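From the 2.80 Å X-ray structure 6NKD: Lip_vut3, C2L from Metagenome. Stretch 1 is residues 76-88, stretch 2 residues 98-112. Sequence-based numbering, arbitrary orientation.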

# COMPACT_ATOMS: atom_id res chain seq x y z
N THR A 76 -12.29 2.58 -21.62
CA THR A 76 -10.88 2.84 -21.84
C THR A 76 -10.08 1.59 -21.50
O THR A 76 -10.37 0.91 -20.51
CB THR A 76 -10.38 4.03 -21.01
OG1 THR A 76 -10.70 3.82 -19.63
CG2 THR A 76 -11.03 5.32 -21.49
N ILE A 77 -9.07 1.29 -22.31
CA ILE A 77 -8.26 0.09 -22.15
C ILE A 77 -6.79 0.48 -22.21
O ILE A 77 -6.38 1.24 -23.10
CB ILE A 77 -8.58 -0.97 -23.22
CG1 ILE A 77 -10.07 -1.30 -23.22
CG2 ILE A 77 -7.75 -2.23 -22.98
CD1 ILE A 77 -10.46 -2.36 -24.22
N THR A 78 -6.00 -0.02 -21.27
CA THR A 78 -4.56 0.11 -21.28
C THR A 78 -3.94 -1.28 -21.17
O THR A 78 -4.56 -2.21 -20.67
CB THR A 78 -4.04 1.00 -20.15
OG1 THR A 78 -4.28 0.37 -18.88
CG2 THR A 78 -4.73 2.36 -20.17
N GLY A 79 -2.71 -1.40 -21.65
CA GLY A 79 -2.02 -2.68 -21.56
C GLY A 79 -0.78 -2.69 -22.42
O GLY A 79 -0.45 -1.72 -23.11
N CYS A 80 -0.08 -3.83 -22.35
CA CYS A 80 1.15 -4.16 -23.07
C CYS A 80 2.34 -3.32 -22.63
O CYS A 80 3.44 -3.49 -23.18
CB CYS A 80 0.99 -4.04 -24.59
SG CYS A 80 2.04 -5.14 -25.56
N GLY A 81 2.19 -2.42 -21.65
CA GLY A 81 3.32 -1.63 -21.20
C GLY A 81 4.38 -2.46 -20.50
O GLY A 81 5.58 -2.20 -20.65
N ASN A 82 3.97 -3.46 -19.72
CA ASN A 82 4.93 -4.29 -19.01
C ASN A 82 5.62 -5.28 -19.93
O ASN A 82 6.73 -5.74 -19.61
CB ASN A 82 4.25 -5.02 -17.85
CG ASN A 82 5.23 -5.69 -16.92
OD1 ASN A 82 5.31 -6.92 -16.86
ND2 ASN A 82 6.00 -4.89 -16.19
N ASP A 83 5.00 -5.63 -21.06
CA ASP A 83 5.67 -6.50 -22.03
C ASP A 83 6.90 -5.82 -22.63
O ASP A 83 7.88 -6.50 -22.95
CB ASP A 83 4.69 -6.90 -23.13
CG ASP A 83 3.45 -7.58 -22.60
OD1 ASP A 83 3.22 -7.52 -21.37
OD2 ASP A 83 2.71 -8.19 -23.40
N LEU A 84 6.85 -4.50 -22.78
CA LEU A 84 8.02 -3.77 -23.27
C LEU A 84 9.17 -3.86 -22.27
O LEU A 84 10.33 -4.07 -22.66
CB LEU A 84 7.65 -2.31 -23.54
CG LEU A 84 8.67 -1.34 -24.16
CD1 LEU A 84 9.53 -0.66 -23.10
CD2 LEU A 84 9.55 -2.04 -25.19
N LEU A 85 8.87 -3.71 -20.98
CA LEU A 85 9.91 -3.84 -19.96
C LEU A 85 10.49 -5.24 -19.93
O LEU A 85 11.71 -5.42 -19.83
CB LEU A 85 9.35 -3.46 -18.58
CG LEU A 85 9.49 -2.00 -18.13
CD1 LEU A 85 8.75 -1.06 -19.08
CD2 LEU A 85 8.98 -1.83 -16.71
N GLN A 86 9.63 -6.26 -20.03
CA GLN A 86 10.12 -7.63 -20.07
C GLN A 86 10.96 -7.88 -21.31
O GLN A 86 11.99 -8.57 -21.25
CB GLN A 86 8.95 -8.62 -20.01
CG GLN A 86 8.20 -8.63 -18.69
CD GLN A 86 7.04 -9.61 -18.69
OE1 GLN A 86 6.75 -10.23 -19.71
NE2 GLN A 86 6.38 -9.74 -17.55
N SER A 87 10.54 -7.33 -22.45
CA SER A 87 11.27 -7.56 -23.70
C SER A 87 12.62 -6.87 -23.70
O SER A 87 13.61 -7.43 -24.20
CB SER A 87 10.43 -7.10 -24.89
OG SER A 87 9.23 -7.86 -24.99
N LEU A 88 12.69 -5.66 -23.15
CA LEU A 88 13.97 -4.95 -23.09
C LEU A 88 14.98 -5.70 -22.23
O LEU A 88 16.18 -5.69 -22.53
CB LEU A 88 13.77 -3.53 -22.55
CG LEU A 88 13.30 -2.48 -23.56
CD1 LEU A 88 13.23 -1.11 -22.91
CD2 LEU A 88 14.22 -2.47 -24.77
N HIS A 98 13.58 -10.03 -32.33
CA HIS A 98 12.26 -10.59 -32.57
C HIS A 98 11.45 -10.80 -31.30
O HIS A 98 10.23 -10.98 -31.38
CB HIS A 98 12.40 -11.93 -33.31
CG HIS A 98 11.10 -12.61 -33.60
ND1 HIS A 98 10.21 -12.15 -34.55
CD2 HIS A 98 10.53 -13.72 -33.06
CE1 HIS A 98 9.15 -12.94 -34.58
NE2 HIS A 98 9.32 -13.90 -33.69
N VAL A 99 12.09 -10.75 -30.13
CA VAL A 99 11.40 -11.11 -28.89
C VAL A 99 10.24 -10.16 -28.60
O VAL A 99 9.21 -10.57 -28.07
CB VAL A 99 12.39 -11.16 -27.71
CG1 VAL A 99 13.03 -9.80 -27.46
CG2 VAL A 99 11.71 -11.68 -26.45
N PHE A 100 10.39 -8.88 -28.95
CA PHE A 100 9.30 -7.94 -28.70
C PHE A 100 8.25 -7.98 -29.80
O PHE A 100 7.06 -7.82 -29.53
CB PHE A 100 9.84 -6.52 -28.54
CG PHE A 100 8.77 -5.48 -28.31
CD1 PHE A 100 8.26 -5.26 -27.04
CD2 PHE A 100 8.27 -4.73 -29.36
CE1 PHE A 100 7.27 -4.31 -26.82
CE2 PHE A 100 7.28 -3.78 -29.15
CZ PHE A 100 6.79 -3.57 -27.88
N LEU A 101 8.68 -8.19 -31.05
CA LEU A 101 7.73 -8.25 -32.15
C LEU A 101 6.74 -9.39 -31.96
O LEU A 101 5.56 -9.28 -32.32
CB LEU A 101 8.46 -8.38 -33.48
CG LEU A 101 9.46 -7.28 -33.84
CD1 LEU A 101 9.81 -7.34 -35.32
CD2 LEU A 101 8.93 -5.90 -33.47
N GLU A 102 7.21 -10.51 -31.40
CA GLU A 102 6.30 -11.60 -31.07
C GLU A 102 5.37 -11.23 -29.92
O GLU A 102 4.18 -11.53 -29.95
CB GLU A 102 7.09 -12.87 -30.74
CG GLU A 102 6.23 -14.12 -30.60
CD GLU A 102 5.76 -14.66 -31.94
OE1 GLU A 102 6.48 -15.50 -32.52
OE2 GLU A 102 4.68 -14.24 -32.41
N ALA A 103 5.91 -10.55 -28.90
CA ALA A 103 5.08 -10.12 -27.78
C ALA A 103 4.14 -8.99 -28.20
O ALA A 103 2.98 -8.97 -27.79
CB ALA A 103 5.97 -9.68 -26.61
N SER A 104 4.64 -8.06 -29.01
CA SER A 104 3.78 -7.01 -29.55
C SER A 104 2.68 -7.58 -30.44
O SER A 104 1.58 -7.03 -30.50
CB SER A 104 4.62 -5.99 -30.32
OG SER A 104 3.82 -5.22 -31.20
N SER A 105 2.97 -8.68 -31.14
CA SER A 105 1.96 -9.33 -31.96
C SER A 105 0.86 -9.95 -31.10
O SER A 105 -0.29 -10.04 -31.55
CB SER A 105 2.59 -10.39 -32.85
OG SER A 105 1.62 -11.04 -33.65
N HIS A 106 1.19 -10.38 -29.88
CA HIS A 106 0.17 -10.96 -29.01
C HIS A 106 -0.75 -9.88 -28.45
O HIS A 106 -1.95 -10.11 -28.28
CB HIS A 106 0.84 -11.74 -27.87
CG HIS A 106 1.50 -13.00 -28.32
ND1 HIS A 106 2.24 -13.80 -27.47
CD2 HIS A 106 1.55 -13.61 -29.53
CE1 HIS A 106 2.70 -14.84 -28.14
NE2 HIS A 106 2.30 -14.75 -29.39
N CYS A 107 -0.20 -8.70 -28.14
CA CYS A 107 -1.02 -7.61 -27.63
C CYS A 107 -2.01 -7.13 -28.68
O CYS A 107 -3.20 -6.95 -28.40
CB CYS A 107 -0.14 -6.46 -27.16
SG CYS A 107 0.91 -6.82 -25.73
N GLN A 108 -1.53 -6.91 -29.91
CA GLN A 108 -2.41 -6.47 -30.99
C GLN A 108 -3.51 -7.49 -31.26
O GLN A 108 -4.62 -7.12 -31.66
CB GLN A 108 -1.60 -6.19 -32.25
CG GLN A 108 -2.10 -5.02 -33.08
CD GLN A 108 -3.04 -5.44 -34.19
OE1 GLN A 108 -2.71 -5.33 -35.37
NE2 GLN A 108 -4.22 -5.93 -33.82
N LYS A 109 -3.21 -8.78 -31.05
CA LYS A 109 -4.23 -9.81 -31.20
C LYS A 109 -5.25 -9.75 -30.06
O LYS A 109 -6.45 -9.90 -30.29
CB LYS A 109 -3.57 -11.18 -31.26
CG LYS A 109 -4.49 -12.35 -30.97
CD LYS A 109 -3.68 -13.63 -30.76
CE LYS A 109 -2.62 -13.43 -29.69
NZ LYS A 109 -1.72 -14.61 -29.54
N ASN A 110 -4.78 -9.53 -28.83
CA ASN A 110 -5.69 -9.47 -27.69
C ASN A 110 -6.55 -8.20 -27.74
O ASN A 110 -7.73 -8.24 -27.38
CB ASN A 110 -4.91 -9.53 -26.38
CG ASN A 110 -4.17 -10.84 -26.21
OD1 ASN A 110 -4.57 -11.87 -26.76
ND2 ASN A 110 -3.08 -10.81 -25.45
N TYR A 111 -5.96 -7.08 -28.17
CA TYR A 111 -6.74 -5.86 -28.34
C TYR A 111 -7.87 -6.07 -29.34
O TYR A 111 -9.02 -5.68 -29.09
CB TYR A 111 -5.83 -4.71 -28.80
CG TYR A 111 -5.19 -3.94 -27.67
CD1 TYR A 111 -5.92 -3.03 -26.92
CD2 TYR A 111 -3.85 -4.10 -27.36
CE1 TYR A 111 -5.34 -2.32 -25.89
CE2 TYR A 111 -3.25 -3.39 -26.33
CZ TYR A 111 -4.01 -2.50 -25.60
OH TYR A 111 -3.42 -1.79 -24.58
N SER A 112 -7.57 -6.69 -30.48
CA SER A 112 -8.61 -7.03 -31.44
C SER A 112 -9.59 -8.04 -30.86
O SER A 112 -10.77 -8.04 -31.22
CB SER A 112 -7.99 -7.58 -32.72
OG SER A 112 -8.98 -8.06 -33.61

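What ties the two stretches together covalently? A disulfide joins Cys80 to Cys107, with 2.0 Å between Cys80 SG and Cys107 SG and a chi3 of 85°, close to the right angle that such a bond prefers. Cys80 lies in the turn just before helix 81-88, while Cys107 sits well inside helix 98-112. Both CA-to-CB bonds point toward the opposite stretch, and the rotamers differ, t for Cys80 and m for Cys107, so that the sulfurs meet. Cys80 has a positive phi of 67°, part of the turn that leads from the strand into the helix. Both cysteines are buried. The carboxylate of Asp83 comes close to the bridge, its OD2 lying 3.2 Å from SG of Cys107.

How do the helices pack beyond the disulfide? They run nearly antiparallel, at 161°, and their axes approach to 9.2 Å. As the chain moves forward through Asp83 and Ser87, the facing residues step backward through Ala103 and Phe100. The CA atoms of Ser87 and Phe100 come within 5.4 Å of each other; Ser87, with its short side chain, and Ala103, with its methyl, both point toward the other stretch, Ala103 CB lying 4.1 Å from Ser87 OG. Near this end Val99 also points inward, placing its CG1 4.1 Å from the carbonyl O of Ser87.

Which apolar side chains fill the space between the stretches? Phe100, in the t rotamer, is buried and reaches toward the first helix. Leu84 sets out sideways, but its end comes nearer, bringing CD2 within 3.6 Å of CE1 of Phe100; a branched aliphatic chain against an aromatic ring makes a good buried contact. At the other end, Ile77 of the strand points toward the second stretch and rests its CG2 3.8 Å from CE1 of Tyr111. The tyrosine likewise starts sideways and ends nearer, its long ring bridging a gap of 8.7 Å between the CA atoms of Ile77 and Tyr111. It gives up 80 Å² to the contact, the largest share of any residue, out of 505 Å² buried on both sides together.

Where do polar groups enter a largely apolar contact? The hydroxyl of Tyr111 reaches the backbone at Gly79 and donates a weak hydrogen bond, 3.3 Å from Tyr111 OH to Gly79 O. The same OH is 3.0 Å from Gly79 N, but the angle there is too poor for a hydrogen bond. A CB placed on Gly79 would point toward the second stretch and just touch Tyr111 OH at 3.3 Å; the backbone, with phi/psi of 168/178°, is in a conformation that glycine adopts much more readily than other residues. Ser87 handles its own polarity within the first helix, donating from OG to the carbonyl O of Asp83 at 2.8 Å. That carbonyl also accepts the backbone N of Ser87, again at 2.8 Å. The serine hydroxyl can therefore lie against the edge of the Phe100 ring, OG 3.5 Å from CD1, without needing a polar partner across the contact.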